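Local coordinates for putative PAS/PAC sensor protein (Nakamurella multipartita DSM 44233, PDB 6HMJ) that acts as a blue-light receptor with a flavin mononucleotide chromophore, and probably binds RNA to regulate translation in response to light, at residues V16-S21 / V103-G108; A252-P257 / G338-Y343. All blocks are in the same frame, centred on the assembly; numbering follows the deposited sequence.

Both interactions pair the first and last strands of a five-stranded PAS core, but in separate domains: their nearest atoms lie about 102 Å apart, on opposite sides of the chain's centre, and interaction 1 closes along the sequence before interaction 2 opens. Each is partly buried, with its buried residues on the paired strands and its exposed residues where the strands give way to loop. In 16-21/103-108 the contact rests mostly on backbone hydrogen bonds, with small aliphatic contacts and a helix over one side. In 252-257/338-343 the same ladder continues into a polar cluster of carboxylate, imidazole and water, while the opposite sheet face meets the flavin.

Interaction 1 of 2, residues V16-S21 / V103-G108; sequences VLDAGS and VRAVTG
Val16 CG1 stands anti to the backbone N (chi1 -175°), which carries this branch diagonally over Ala105, 3.8 Å from its CB. Asp18 turns its CG anti to the carbonyl carbon instead (chi1 -63°), and its OD1 comes to the same methyl, also at 3.8 Å from Ala105 CB. The small Ala105 is therefore met on one sheet face by a valine branch and a carboxylate oxygen. Beneath them the backbone pairs antiparallel: Leu17 and Val106 form the hydrogen-bonded pair, Leu17 N to Val106 O at 3.0 Å and Val106 N to Leu17 O at 3.0 Å, the latter in the carbonyl plane on a lone pair. Past the strand end, Ala19 N gives an almost straight bond (171°) to Arg104 O at 3.0 Å, although it arrives above the carbonyl plane. Ala19 CB then lies 4.2 Å from Val103 CG1, extending the contact into the loops. Leu17 and Val106 occupy the other face, where both touch Leu64 of helix 54-70; on the Ala105 side, Thr107 packs on Thr95 of the second subunit. First strand beside last, with a helix over one face, is the central pairing of the PAS fold.

Interaction 2 of 2, residues A252-P257 / G338-Y343; sequences ADVTAP and GRVTHY. With FMN (flavin mononucleotide), chain E.
Ala252 O is held by one hydrogen bond, from Tyr343 N at 3.0 Å, and one weaker CA-H...O contact, from His342 CA. Ala252 N returns a bond to Tyr343 O at 2.9 Å, nearly along the C=O axis, completing an antiparallel hydrogen-bonded pair. On that face Ala252 CB approaches FMN C8M at 3.8 Å and Tyr343 CB reaches the same methyl at 3.7 Å, so the pair borders the dimethylbenzene end of the flavin; Tyr343 OH is held by Asp308 O. The other face carries Asp253 and His342. Asp253 CG lies anti to the backbone N (chi1 -177°), which stacks the carboxylate on the His342 ring with planes 23° apart. Asp253 OD1 accepts from Thr255 N at 2.8 Å in an Asx turn, and Asp253 OD2 accepts a hydrogen bond from a water that also bonds His342 NE2 at 2.6 Å. An alanine in place of Asp253 would probably loosen the turn and leave this water less well fixed, since both carboxylate bonds go. His342 ND1 pairs with Thr341 OG1 at 2.9 Å within a classic beta bulge opposite Val333. With both ring nitrogens engaged, the imidazole is probably restrained in rotation, and the nearby carboxylate would tend to favour its protonated form.

Interaction 1 of 2, residues V16-S21 / V103-G108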
loop_
_atom_site.group_PDB
_atom_site.type_symbol
_atom_site.label_atom_id
_atom_site.label_comp_id
_atom_site.label_asym_id
_atom_site.label_seq_id
_atom_site.Cartn_x
_atom_site.Cartn_y
_atom_site.Cartn_z
ATOM N N VAL A 16 38.550 42.211 26.567
ATOM C CA VAL A 16 39.701 42.874 25.972
ATOM C C VAL A 16 40.778 42.976 27.043
ATOM O O VAL A 16 40.491 43.352 28.186
ATOM C CB VAL A 16 39.354 44.267 25.414
ATOM C CG1 VAL A 16 40.559 44.870 24.704
ATOM C CG2 VAL A 16 38.167 44.178 24.468
ATOM N N LEU A 17 42.010 42.648 26.675
ATOM C CA LEU A 17 43.120 42.588 27.620
ATOM C C LEU A 17 44.226 43.490 27.097
ATOM O O LEU A 17 44.811 43.214 26.045
ATOM C CB LEU A 17 43.617 41.153 27.794
ATOM C CG LEU A 17 44.749 40.949 28.802
ATOM C CD1 LEU A 17 44.263 41.211 30.220
ATOM C CD2 LEU A 17 45.316 39.544 28.674
ATOM N N ASP A 18 44.512 44.563 27.831
ATOM C CA ASP A 18 45.579 45.476 27.446
ATOM C C ASP A 18 46.935 44.821 27.669
ATOM O O ASP A 18 47.187 44.228 28.721
ATOM C CB ASP A 18 45.471 46.779 28.238
ATOM C CG ASP A 18 44.184 47.528 27.951
ATOM O OD1 ASP A 18 43.427 47.091 27.057
ATOM O OD2 ASP A 18 43.929 48.556 28.613
ATOM N N ALA A 19 47.809 44.930 26.668
ATOM C CA ALA A 19 49.089 44.235 26.712
ATOM C C ALA A 19 49.947 44.728 27.871
ATOM O O ALA A 19 50.297 43.959 28.775
ATOM C CB ALA A 19 49.821 44.415 25.381
ATOM N N GLY A 20 50.288 46.018 27.869
ATOM C CA GLY A 20 51.240 46.523 28.845
ATOM C C GLY A 20 50.729 46.471 30.272
ATOM O O GLY A 20 51.469 46.108 31.190
ATOM N N SER A 21 49.463 46.830 30.483
ATOM C CA SER A 21 48.905 46.939 31.825
ATOM C C SER A 21 48.161 45.689 32.276
ATOM O O SER A 21 47.781 45.607 33.448
ATOM C CB SER A 21 47.952 48.139 31.904
ATOM O OG SER A 21 46.867 47.985 31.004
ATOM N N VAL A 103 51.283 44.411 19.523
ATOM C CA VAL A 103 49.994 44.024 20.088
ATOM C C VAL A 103 49.608 45.044 21.151
ATOM O O VAL A 103 50.298 45.199 22.164
ATOM C CB VAL A 103 50.032 42.604 20.672
ATOM C CG1 VAL A 103 51.034 42.505 21.825
ATOM C CG2 VAL A 103 48.638 42.191 21.125
ATOM N N ARG A 104 48.526 45.768 20.906
ATOM C CA ARG A 104 48.051 46.764 21.859
ATOM C C ARG A 104 47.161 46.093 22.899
ATOM O O ARG A 104 47.245 46.408 24.091
ATOM C CB ARG A 104 47.353 47.884 21.090
ATOM C CG ARG A 104 47.074 49.165 21.853
ATOM C CD ARG A 104 46.681 50.212 20.819
ATOM N NE ARG A 104 46.354 51.528 21.355
ATOM C CZ ARG A 104 46.045 52.571 20.589
ATOM N NH1 ARG A 104 46.030 52.439 19.268
ATOM N NH2 ARG A 104 45.766 53.748 21.133
ATOM N N ALA A 105 46.315 45.166 22.458
ATOM C CA ALA A 105 45.436 44.406 23.337
ATOM C C ALA A 105 44.976 43.174 22.566
ATOM O O ALA A 105 45.143 43.082 21.348
ATOM C CB ALA A 105 44.247 45.242 23.819
ATOM N N VAL A 106 44.392 42.225 23.293
ATOM C CA VAL A 106 43.834 41.012 22.705
ATOM C C VAL A 106 42.344 40.981 23.003
ATOM O O VAL A 106 41.932 41.102 24.163
ATOM C CB VAL A 106 44.519 39.739 23.233
ATOM C CG1 VAL A 106 43.698 38.504 22.877
ATOM C CG2 VAL A 106 45.912 39.610 22.648
ATOM N N THR A 107 41.541 40.811 21.956
ATOM C CA THR A 107 40.105 40.628 22.104
ATOM C C THR A 107 39.808 39.137 22.155
ATOM O O THR A 107 40.225 38.381 21.270
ATOM C CB THR A 107 39.342 41.279 20.950
ATOM O OG1 THR A 107 39.751 42.645 20.803
ATOM C CG2 THR A 107 37.846 41.234 21.209
ATOM N N GLY A 108 39.092 38.721 23.192
ATOM C CA GLY A 108 38.700 37.336 23.363
ATOM C C GLY A 108 37.198 37.193 23.227
ATOM O O GLY A 108 36.439 38.094 23.590
#

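Interaction 2 of 2, residues A252-P257 / G338-Y343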
loop_
_atom_site.group_PDB
_atom_site.type_symbol
_atom_site.label_atom_id
_atom_site.label_comp_id
_atom_site.label_asym_id
_atom_site.label_seq_id
_atom_site.Cartn_x
_atom_site.Cartn_y
_atom_site.Cartn_z
ATOM N N ALA A 252 -19.312 -35.428 -22.786
ATOM C CA ALA A 252 -18.448 -36.370 -23.478
ATOM C C ALA A 252 -19.162 -37.709 -23.579
ATOM O O ALA A 252 -19.849 -38.132 -22.643
ATOM C CB ALA A 252 -17.113 -36.539 -22.752
ATOM N N ASP A 253 -18.995 -38.370 -24.719
ATOM C CA ASP A 253 -19.590 -39.679 -24.977
ATOM C C ASP A 253 -18.561 -40.752 -24.640
ATOM O O ASP A 253 -17.631 -41.000 -25.411
ATOM C CB ASP A 253 -20.052 -39.779 -26.429
ATOM C CG ASP A 253 -20.746 -41.088 -26.733
ATOM O OD1 ASP A 253 -20.751 -41.978 -25.860
ATOM O OD2 ASP A 253 -21.292 -41.224 -27.847
ATOM N N VAL A 254 -18.733 -41.398 -23.482
ATOM C CA VAL A 254 -17.795 -42.435 -23.056
ATOM C C VAL A 254 -18.084 -43.773 -23.711
ATOM O O VAL A 254 -17.398 -44.760 -23.412
ATOM C CB VAL A 254 -17.792 -42.595 -21.521
ATOM C CG1 VAL A 254 -17.236 -41.333 -20.864
ATOM C CG2 VAL A 254 -19.190 -42.898 -20.999
ATOM N N THR A 255 -19.086 -43.840 -24.589
ATOM C CA THR A 255 -19.310 -45.015 -25.420
ATOM C C THR A 255 -18.468 -44.987 -26.688
ATOM O O THR A 255 -18.273 -46.035 -27.313
ATOM C CB THR A 255 -20.798 -45.112 -25.790
ATOM O OG1 THR A 255 -21.552 -45.526 -24.643
ATOM C CG2 THR A 255 -21.034 -46.091 -26.936
ATOM N N ALA A 256 -17.964 -43.819 -27.075
ATOM C CA ALA A 256 -17.146 -43.657 -28.265
ATOM C C ALA A 256 -15.664 -43.732 -27.922
ATOM O O ALA A 256 -15.265 -43.512 -26.773
ATOM C CB ALA A 256 -17.464 -42.320 -28.931
ATOM N N PRO A 257 -14.812 -44.032 -28.903
ATOM C CA PRO A 257 -13.380 -44.190 -28.608
ATOM C C PRO A 257 -12.744 -42.874 -28.182
ATOM O O PRO A 257 -12.912 -41.844 -28.839
ATOM C CB PRO A 257 -12.794 -44.706 -29.928
ATOM C CG PRO A 257 -13.777 -44.315 -30.977
ATOM C CD PRO A 257 -15.124 -44.297 -30.319
ATOM N N GLY A 338 -28.940 -48.505 -16.670
ATOM C CA GLY A 338 -27.930 -48.235 -15.670
ATOM C C GLY A 338 -26.527 -48.087 -16.209
ATOM O O GLY A 338 -25.582 -48.004 -15.415
ATOM N N ARG A 339 -26.360 -48.055 -17.528
ATOM C CA ARG A 339 -25.052 -47.946 -18.157
ATOM C C ARG A 339 -24.640 -46.485 -18.260
ATOM O O ARG A 339 -25.430 -45.643 -18.697
ATOM C CB ARG A 339 -25.099 -48.577 -19.551
ATOM C CG ARG A 339 -23.820 -48.470 -20.367
ATOM C CD ARG A 339 -24.126 -48.699 -21.838
ATOM N NE ARG A 339 -22.929 -48.729 -22.671
ATOM C CZ ARG A 339 -22.943 -48.671 -23.999
ATOM N NH1 ARG A 339 -24.094 -48.571 -24.652
ATOM N NH2 ARG A 339 -21.804 -48.706 -24.676
ATOM N N VAL A 340 -23.403 -46.190 -17.865
ATOM C CA VAL A 340 -22.862 -44.844 -18.024
ATOM C C VAL A 340 -22.550 -44.642 -19.502
ATOM O O VAL A 340 -21.615 -45.245 -20.036
ATOM C CB VAL A 340 -21.614 -44.629 -17.161
ATOM C CG1 VAL A 340 -21.080 -43.214 -17.350
ATOM C CG2 VAL A 340 -21.921 -44.888 -15.695
ATOM N N THR A 341 -23.327 -43.794 -20.165
ATOM C CA THR A 341 -23.123 -43.514 -21.579
ATOM C C THR A 341 -22.436 -42.177 -21.830
ATOM O O THR A 341 -21.681 -42.062 -22.799
ATOM C CB THR A 341 -24.459 -43.573 -22.332
ATOM O OG1 THR A 341 -25.260 -42.432 -22.011
ATOM C CG2 THR A 341 -25.226 -44.825 -21.966
ATOM N N HIS A 342 -22.659 -41.173 -20.980
ATOM C CA HIS A 342 -22.000 -39.880 -21.114
ATOM C C HIS A 342 -21.477 -39.410 -19.759
ATOM O O HIS A 342 -21.752 -40.003 -18.712
ATOM C CB HIS A 342 -22.934 -38.799 -21.687
ATOM C CG HIS A 342 -23.389 -39.059 -23.088
ATOM N ND1 HIS A 342 -24.315 -40.029 -23.404
ATOM C CD2 HIS A 342 -23.048 -38.471 -24.260
ATOM C CE1 HIS A 342 -24.529 -40.024 -24.707
ATOM N NE2 HIS A 342 -23.770 -39.089 -25.250
ATOM N N TYR A 343 -20.698 -38.330 -19.808
ATOM C CA TYR A 343 -20.242 -37.598 -18.634
ATOM C C TYR A 343 -20.446 -36.115 -18.902
ATOM O O TYR A 343 -20.227 -35.647 -20.024
ATOM C CB TYR A 343 -18.756 -37.862 -18.326
ATOM C CG TYR A 343 -18.499 -38.778 -17.144
ATOM C CD1 TYR A 343 -18.435 -40.155 -17.307
ATOM C CD2 TYR A 343 -18.306 -38.262 -15.870
ATOM C CE1 TYR A 343 -18.195 -40.991 -16.235
ATOM C CE2 TYR A 343 -18.065 -39.090 -14.792
ATOM C CZ TYR A 343 -18.009 -40.455 -14.982
ATOM O OH TYR A 343 -17.771 -41.294 -13.918
HETATM N N1 FMN E . -9.453 -32.446 -18.249
HETATM C C2 FMN E . -8.913 -31.213 -18.137
HETATM O O2 FMN E . -7.687 -31.105 -17.919
HETATM N N3 FMN E . -9.644 -30.090 -18.249
HETATM C C4 FMN E . -10.960 -30.107 -18.479
HETATM O O4 FMN E . -11.606 -29.042 -18.578
HETATM C C4A FMN E . -11.630 -31.417 -18.616
HETATM N N5 FMN E . -12.952 -31.521 -18.850
HETATM C C5A FMN E . -13.534 -32.737 -18.970
HETATM C C6 FMN E . -14.903 -32.806 -19.207
HETATM C C7 FMN E . -15.530 -34.036 -19.339
HETATM C C7M FMN E . -17.012 -34.089 -19.599
HETATM C C8 FMN E . -14.733 -35.286 -19.216
HETATM C C8M FMN E . -15.373 -36.642 -19.345
HETATM C C9 FMN E . -13.369 -35.219 -18.973
HETATM C C9A FMN E . -12.728 -33.990 -18.845
HETATM N N10 FMN E . -11.334 -33.890 -18.601
HETATM C C10 FMN E . -10.772 -32.611 -18.480
HETATM C "C1'" FMN E . -10.447 -35.048 -18.446
HETATM C "C2'" FMN E . -9.772 -35.386 -19.760
HETATM O "O2'" FMN E . -10.655 -35.156 -20.860
HETATM C "C3'" FMN E . -9.356 -36.844 -19.739
HETATM O "O3'" FMN E . -10.523 -37.657 -19.540
HETATM C "C4'" FMN E . -8.360 -37.170 -18.636
HETATM O "O4'" FMN E . -7.192 -36.360 -18.769
HETATM C "C5'" FMN E . -8.053 -38.655 -18.759
HETATM O "O5'" FMN E . -6.656 -38.911 -18.748
HETATM P P FMN E . -5.905 -39.221 -20.133
HETATM O O1P FMN E . -4.478 -39.407 -19.688
HETATM O O2P FMN E . -6.586 -40.471 -20.638
HETATM O O3P FMN E . -6.181 -38.022 -21.007
HETATM O O HOH W 1 -23.170 -39.251 -27.770
#